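Local coordinates for protein prolyl-tRNA synthetase (PDB 6NAB) that probably charges tRNA(Pro) with proline at the expense of ATP, activating the amino acid as prolyl-adenylate, as class II aminoacyl-tRNA synthetases do, at residues G206-N211 with T220-T225; E212-A217 with T238-G243. One frame throughout, in Å; residues are numbered along the deposited sequence.

Contact 1 (G206-N211 with T220-T225)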
loop_
_atom_site.group_PDB
_atom_site.type_symbol
_atom_site.label_atom_id
_atom_site.label_comp_id
_atom_site.label_asym_id
_atom_site.label_seq_id
_atom_site.Cartn_x
_atom_site.Cartn_y
_atom_site.Cartn_z
ATOM N N GLY B 206 3.650 20.556 19.542
ATOM C CA GLY B 206 3.807 21.993 19.473
ATOM C C GLY B 206 3.362 22.501 18.122
ATOM O O GLY B 206 2.961 21.739 17.244
ATOM N N THR B 207 3.411 23.816 17.980
ATOM C CA THR B 207 3.138 24.452 16.703
ATOM C C THR B 207 4.448 24.926 16.094
ATOM O O THR B 207 5.348 25.397 16.804
ATOM C CB THR B 207 2.171 25.637 16.851
ATOM O OG1 THR B 207 2.717 26.588 17.769
ATOM C CG2 THR B 207 0.809 25.170 17.343
ATOM N N LYS B 208 4.561 24.782 14.776
ATOM C CA LYS B 208 5.720 25.331 14.080
ATOM C C LYS B 208 5.632 26.857 14.025
ATOM O O LYS B 208 4.542 27.441 13.965
ATOM C CB LYS B 208 5.821 24.775 12.659
ATOM C CG LYS B 208 6.108 23.284 12.577
ATOM C CD LYS B 208 7.499 22.970 13.110
ATOM C CE LYS B 208 8.018 21.631 12.614
ATOM N NZ LYS B 208 9.351 21.316 13.237
ATOM N N THR B 209 6.799 27.507 14.032
ATOM C CA THR B 209 6.840 28.947 13.815
ATOM C C THR B 209 6.508 29.270 12.364
ATOM O O THR B 209 6.466 28.397 11.496
ATOM C CB THR B 209 8.218 29.521 14.157
ATOM O OG1 THR B 209 9.208 28.872 13.343
ATOM C CG2 THR B 209 8.531 29.310 15.623
ATOM N N GLU B 210 6.284 30.557 12.102
ATOM C CA GLU B 210 5.845 30.962 10.772
ATOM C C GLU B 210 6.839 30.519 9.716
ATOM O O GLU B 210 6.451 30.100 8.621
ATOM C CB GLU B 210 5.650 32.481 10.713
ATOM C CG GLU B 210 4.433 32.971 11.470
ATOM C CD GLU B 210 3.137 32.434 10.881
ATOM O OE1 GLU B 210 2.994 32.446 9.639
ATOM O OE2 GLU B 210 2.266 32.000 11.662
ATOM N N ASN B 211 8.132 30.613 10.024
ATOM C CA ASN B 211 9.138 30.291 9.033
ATOM C C ASN B 211 9.188 28.802 8.726
ATOM O O ASN B 211 9.709 28.425 7.675
ATOM C CB ASN B 211 10.516 30.758 9.492
ATOM C CG ASN B 211 11.459 30.957 8.338
ATOM O OD1 ASN B 211 12.361 30.156 8.103
ATOM N ND2 ASN B 211 11.262 32.053 7.608
ATOM N N THR B 220 0.837 24.954 11.344
ATOM C CA THR B 220 1.306 23.576 11.322
ATOM C C THR B 220 1.560 23.137 12.757
ATOM O O THR B 220 2.208 23.869 13.523
ATOM C CB THR B 220 2.592 23.461 10.481
ATOM O OG1 THR B 220 2.290 23.691 9.094
ATOM C CG2 THR B 220 3.264 22.098 10.660
ATOM N N THR B 221 1.019 21.975 13.133
ATOM C CA THR B 221 1.351 21.342 14.406
ATOM C C THR B 221 2.231 20.130 14.149
ATOM O O THR B 221 2.193 19.529 13.077
ATOM C CB THR B 221 0.102 20.906 15.181
ATOM O OG1 THR B 221 -0.543 19.821 14.492
ATOM C CG2 THR B 221 -0.876 22.087 15.324
ATOM N N THR B 222 3.004 19.744 15.168
ATOM C CA THR B 222 4.031 18.726 14.985
ATOM C C THR B 222 4.179 17.900 16.256
ATOM O O THR B 222 3.904 18.384 17.352
ATOM C CB THR B 222 5.375 19.397 14.636
ATOM O OG1 THR B 222 6.393 18.411 14.489
ATOM C CG2 THR B 222 5.793 20.400 15.741
ATOM N N VAL B 223 4.611 16.646 16.100
ATOM C CA VAL B 223 5.143 15.863 17.217
ATOM C C VAL B 223 6.657 15.834 17.051
ATOM O O VAL B 223 7.167 15.264 16.085
ATOM C CB VAL B 223 4.555 14.446 17.282
ATOM C CG1 VAL B 223 3.180 14.465 17.946
ATOM C CG2 VAL B 223 4.476 13.818 15.903
ATOM N N GLU B 224 7.375 16.479 17.963
ATOM C CA GLU B 224 8.829 16.507 17.904
ATOM C C GLU B 224 9.393 15.341 18.702
ATOM O O GLU B 224 8.865 14.982 19.758
ATOM C CB GLU B 224 9.366 17.827 18.446
ATOM C CG GLU B 224 8.956 19.057 17.614
ATOM C CD GLU B 224 9.651 19.126 16.249
ATOM O OE1 GLU B 224 10.891 19.047 16.198
ATOM O OE2 GLU B 224 8.952 19.228 15.217
ATOM N N THR B 225 10.464 14.747 18.187
ATOM C CA THR B 225 11.147 13.649 18.857
ATOM C C THR B 225 12.615 14.021 19.031
ATOM O O THR B 225 13.106 14.975 18.421
ATOM C CB THR B 225 11.020 12.339 18.064
ATOM O OG1 THR B 225 11.653 12.495 16.793
ATOM C CG2 THR B 225 9.533 11.990 17.824
HETATM O O HOH W 1 2.313 27.274 12.347
#
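G206 and T222 form the hydrogen-bonded pair of an antiparallel beta hairpin in the class II synthetase core, where strand 204-207 runs against strand 219-227. G206 N gives its hydrogen to T222 O at 3.1 Å, and T222 N returns a bond to G206 O. One residue on, T207 and T221 are a non-hydrogen-bonded pair, their CG2 methyls 4.1 Å apart on the face where T221 packs against V184, F185 and L188 of helix 177-198. K208 N follows with a bond to T220 O at 2.8 Å; next to it a water bridges K208 O and T220 N.

K208 is the side chain to follow. Its CB lies beside T220 O and CB, and CG touches T220 CG2 at 3.6 Å. With CG beside the backbone N (chi1 -66°) and a second bend at chi2, the chain folds back over the partner strand. CD then passes T222 CG2, CE passes T222 CB, the two side chains crossing at roughly a right angle, and NZ reaches the carboxylate of E224. That salt bridge, with L476 O as another partner of NZ, holds the ammonium group in place.

T222 helps to set the acceptor. Its OG1 lies anti to the backbone N (chi1 179°) and donates to E224 OE2 at 2.8 Å, on the anti side of the carboxylate. E224 OE2 is thus gripped twice, for K208 NZ, 2.9 Å away, meets the same oxygen from above the carboxylate plane, 44° out of it.

Contact 2 (E212-A217 with T238-G243). With PRO (proline), chain N; AMP (adenosine monophosphate), chain M.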
loop_
_atom_site.group_PDB
_atom_site.type_symbol
_atom_site.label_atom_id
_atom_site.label_comp_id
_atom_site.label_asym_id
_atom_site.label_seq_id
_atom_site.Cartn_x
_atom_site.Cartn_y
_atom_site.Cartn_z
ATOM N N GLU B 212 8.705 27.947 9.633
ATOM C CA GLU B 212 8.855 26.509 9.475
ATOM C C GLU B 212 7.571 25.808 9.067
ATOM O O GLU B 212 7.607 24.602 8.790
ATOM C CB GLU B 212 9.381 25.887 10.778
ATOM C CG GLU B 212 10.827 26.280 11.120
ATOM C CD GLU B 212 11.846 25.551 10.243
ATOM O OE1 GLU B 212 11.700 24.322 10.069
ATOM O OE2 GLU B 212 12.777 26.199 9.731
ATOM N N LYS B 213 6.450 26.522 9.029
ATOM C CA LYS B 213 5.160 25.895 8.778
ATOM C C LYS B 213 5.026 25.500 7.307
ATOM O O LYS B 213 5.774 25.953 6.441
ATOM C CB LYS B 213 4.026 26.840 9.180
ATOM C CG LYS B 213 3.747 27.944 8.162
ATOM C CD LYS B 213 2.535 28.758 8.562
ATOM C CE LYS B 213 2.313 29.936 7.625
ATOM N NZ LYS B 213 1.199 30.786 8.118
ATOM N N PHE B 214 4.067 24.617 7.045
ATOM C CA PHE B 214 3.805 24.142 5.689
ATOM C C PHE B 214 3.437 25.300 4.760
ATOM O O PHE B 214 2.679 26.202 5.128
ATOM C CB PHE B 214 2.663 23.121 5.751
ATOM C CG PHE B 214 2.419 22.357 4.474
ATOM C CD1 PHE B 214 3.359 21.475 3.978
ATOM C CD2 PHE B 214 1.202 22.463 3.820
ATOM C CE1 PHE B 214 3.102 20.727 2.826
ATOM C CE2 PHE B 214 0.931 21.708 2.671
ATOM C CZ PHE B 214 1.884 20.844 2.178
ATOM N N ALA B 215 3.970 25.263 3.541
ATOM C CA ALA B 215 3.656 26.278 2.540
ATOM C C ALA B 215 2.173 26.221 2.172
ATOM O O ALA B 215 1.686 25.203 1.675
ATOM C CB ALA B 215 4.526 26.068 1.301
ATOM N N GLY B 216 1.465 27.323 2.399
ATOM C CA GLY B 216 0.042 27.384 2.174
ATOM C C GLY B 216 -0.808 27.072 3.385
ATOM O O GLY B 216 -2.034 27.195 3.307
ATOM N N ALA B 217 -0.201 26.665 4.498
ATOM C CA ALA B 217 -0.948 26.399 5.716
ATOM C C ALA B 217 -1.197 27.671 6.520
ATOM O O ALA B 217 -0.401 28.615 6.496
ATOM C CB ALA B 217 -0.195 25.397 6.591
ATOM N N THR B 238 3.263 15.596 10.956
ATOM C CA THR B 238 2.706 16.944 11.005
ATOM C C THR B 238 1.223 16.941 10.669
ATOM O O THR B 238 0.731 16.119 9.891
ATOM C CB THR B 238 3.441 17.935 10.066
ATOM O OG1 THR B 238 3.699 17.316 8.803
ATOM C CG2 THR B 238 4.750 18.391 10.678
ATOM N N SER B 239 0.514 17.885 11.280
ATOM C CA SER B 239 -0.919 18.041 11.098
ATOM C C SER B 239 -1.188 19.520 10.834
ATOM O O SER B 239 -0.996 20.358 11.724
ATOM C CB SER B 239 -1.672 17.548 12.328
ATOM O OG SER B 239 -3.064 17.623 12.104
ATOM N N HIS B 240 -1.597 19.841 9.607
ATOM C CA HIS B 240 -1.730 21.226 9.163
ATOM C C HIS B 240 -3.185 21.659 9.116
ATOM O O HIS B 240 -4.059 20.906 8.667
ATOM C CB HIS B 240 -1.151 21.440 7.762
ATOM C CG HIS B 240 0.172 20.789 7.534
ATOM N ND1 HIS B 240 1.330 21.217 8.146
ATOM C CD2 HIS B 240 0.522 19.742 6.745
ATOM C CE1 HIS B 240 2.335 20.450 7.756
ATOM N NE2 HIS B 240 1.875 19.556 6.895
ATOM N N HIS B 241 -3.435 22.899 9.526
ATOM C CA HIS B 241 -4.677 23.578 9.198
ATOM C C HIS B 241 -4.396 24.474 8.001
ATOM O O HIS B 241 -3.562 25.388 8.088
ATOM C CB HIS B 241 -5.209 24.393 10.373
ATOM C CG HIS B 241 -6.472 25.140 10.057
ATOM N ND1 HIS B 241 -7.634 24.506 9.670
ATOM C CD2 HIS B 241 -6.749 26.468 10.053
ATOM C CE1 HIS B 241 -8.574 25.407 9.447
ATOM N NE2 HIS B 241 -8.065 26.607 9.677
ATOM N N LEU B 242 -5.060 24.199 6.881
ATOM C CA LEU B 242 -4.853 24.978 5.669
ATOM C C LEU B 242 -5.805 26.156 5.571
ATOM O O LEU B 242 -5.680 26.959 4.638
ATOM C CB LEU B 242 -4.995 24.092 4.424
ATOM C CG LEU B 242 -4.218 22.771 4.434
ATOM C CD1 LEU B 242 -4.544 21.936 3.192
ATOM C CD2 LEU B 242 -2.709 23.014 4.562
ATOM N N GLY B 243 -6.730 26.297 6.519
ATOM C CA GLY B 243 -7.700 27.383 6.434
ATOM C C GLY B 243 -8.461 27.306 5.128
ATOM O O GLY B 243 -8.888 26.228 4.692
HETATM N N PRO N . 0.639 17.244 2.714
HETATM C CA PRO N . 1.232 17.694 3.980
HETATM C C PRO N . 2.759 17.697 3.925
HETATM O O PRO N . 3.425 18.028 4.916
HETATM C CB PRO N . 0.719 16.665 5.000
HETATM C CG PRO N . 0.419 15.425 4.162
HETATM C CD PRO N . -0.107 15.979 2.866
HETATM O OXT PRO N . 3.354 17.385 2.885
HETATM P P AMP M . 6.543 18.028 6.039
HETATM O O1P AMP M . 5.876 18.409 4.652
HETATM O O2P AMP M . 8.031 18.439 6.266
HETATM O O3P AMP M . 5.612 18.499 7.151
HETATM O "O5'" AMP M . 6.509 16.445 6.241
HETATM C "C5'" AMP M . 5.310 15.692 6.070
HETATM C "C4'" AMP M . 5.486 14.278 6.557
HETATM O "O4'" AMP M . 6.490 13.624 5.732
HETATM C "C3'" AMP M . 5.979 14.165 7.996
HETATM O "O3'" AMP M . 5.420 13.003 8.611
HETATM C "C2'" AMP M . 7.499 14.026 7.828
HETATM O "O2'" AMP M . 8.132 13.352 8.886
HETATM C "C1'" AMP M . 7.608 13.248 6.518
HETATM N N9 AMP M . 8.807 13.536 5.715
HETATM C C8 AMP M . 9.106 14.717 5.088
HETATM N N7 AMP M . 10.133 14.647 4.272
HETATM C C5 AMP M . 10.546 13.330 4.379
HETATM C C6 AMP M . 11.576 12.603 3.745
HETATM N N6 AMP M . 12.399 13.125 2.826
HETATM N N1 AMP M . 11.715 11.296 4.070
HETATM C C2 AMP M . 10.875 10.762 4.961
HETATM N N3 AMP M . 9.863 11.345 5.618
HETATM C C4 AMP M . 9.749 12.632 5.277
#
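F214 and H240 lay their rings over each other directly beside the bound amino acid, in an offset stack with centroids 4.4 Å apart and planes at 17°. The overlap reaches past the rings: F214 CB also lies over the imidazole face, 3.5 Å from its centroid, a CH-pi contact made by the same residue that supplies the stacking partner. F214 gets there by carrying CG anti to its backbone N (chi1 -170°), which carries the ring across the imidazole toward the ligand, where CE1 comes within 3.2 Å of the carboxyl carbon C of the bound proline.

The imidazole is held at both nitrogens. ND1 pairs with T220 OG1, and NE2 donates to proline O at 2.9 Å, with an N-H...O angle of 156°. AMP O3P lies near the ring plane, at its edge. T238, two residues earlier on the strand, donates from OG1 to AMP O3P at 2.8 Å, so one strand touches both proline and AMP, the two halves of the prolyl-adenylate expected as intermediate. This is the proline and phosphate end of the active site; E121, T119 and R150 also bind the proline.

Away from the ligands the packing becomes aliphatic. L242 CD2 packs against both F214 CD2 and A217 CB, 4.0 Å from each. A type II turn from F214 to A217, with G216 at positive phi and A217 N bonded to F214 O, brings the methyl and ring to this leucine.

The loop 212-217 thus lies across strand 232-243, while helix 121-131 touches F214 through E121 and L242 through Y125, and strand 261-272 runs antiparallel alongside, its S268 packed against H240 and L242.

Overall arrangement
Strand 204-207 comes first, and contact 1 closes the loop between it and strand 219-227, so that 206-211 and 220-225 face each other across a hairpin. Segment 212-217 lies inside that loop. Its partner, 238-243, comes only after strand 219-227 has ended and the chain has turned back, so the two contacts cross rather than nest. Strands 219-227 and 232-243 are neighbours, and the joint between the contacts runs through them: T220 OG1 probably bonds to H240 ND1 and T221 OG1 to S239 O. Together they tie hairpin, loop and third strand to the pocket that holds proline and AMP.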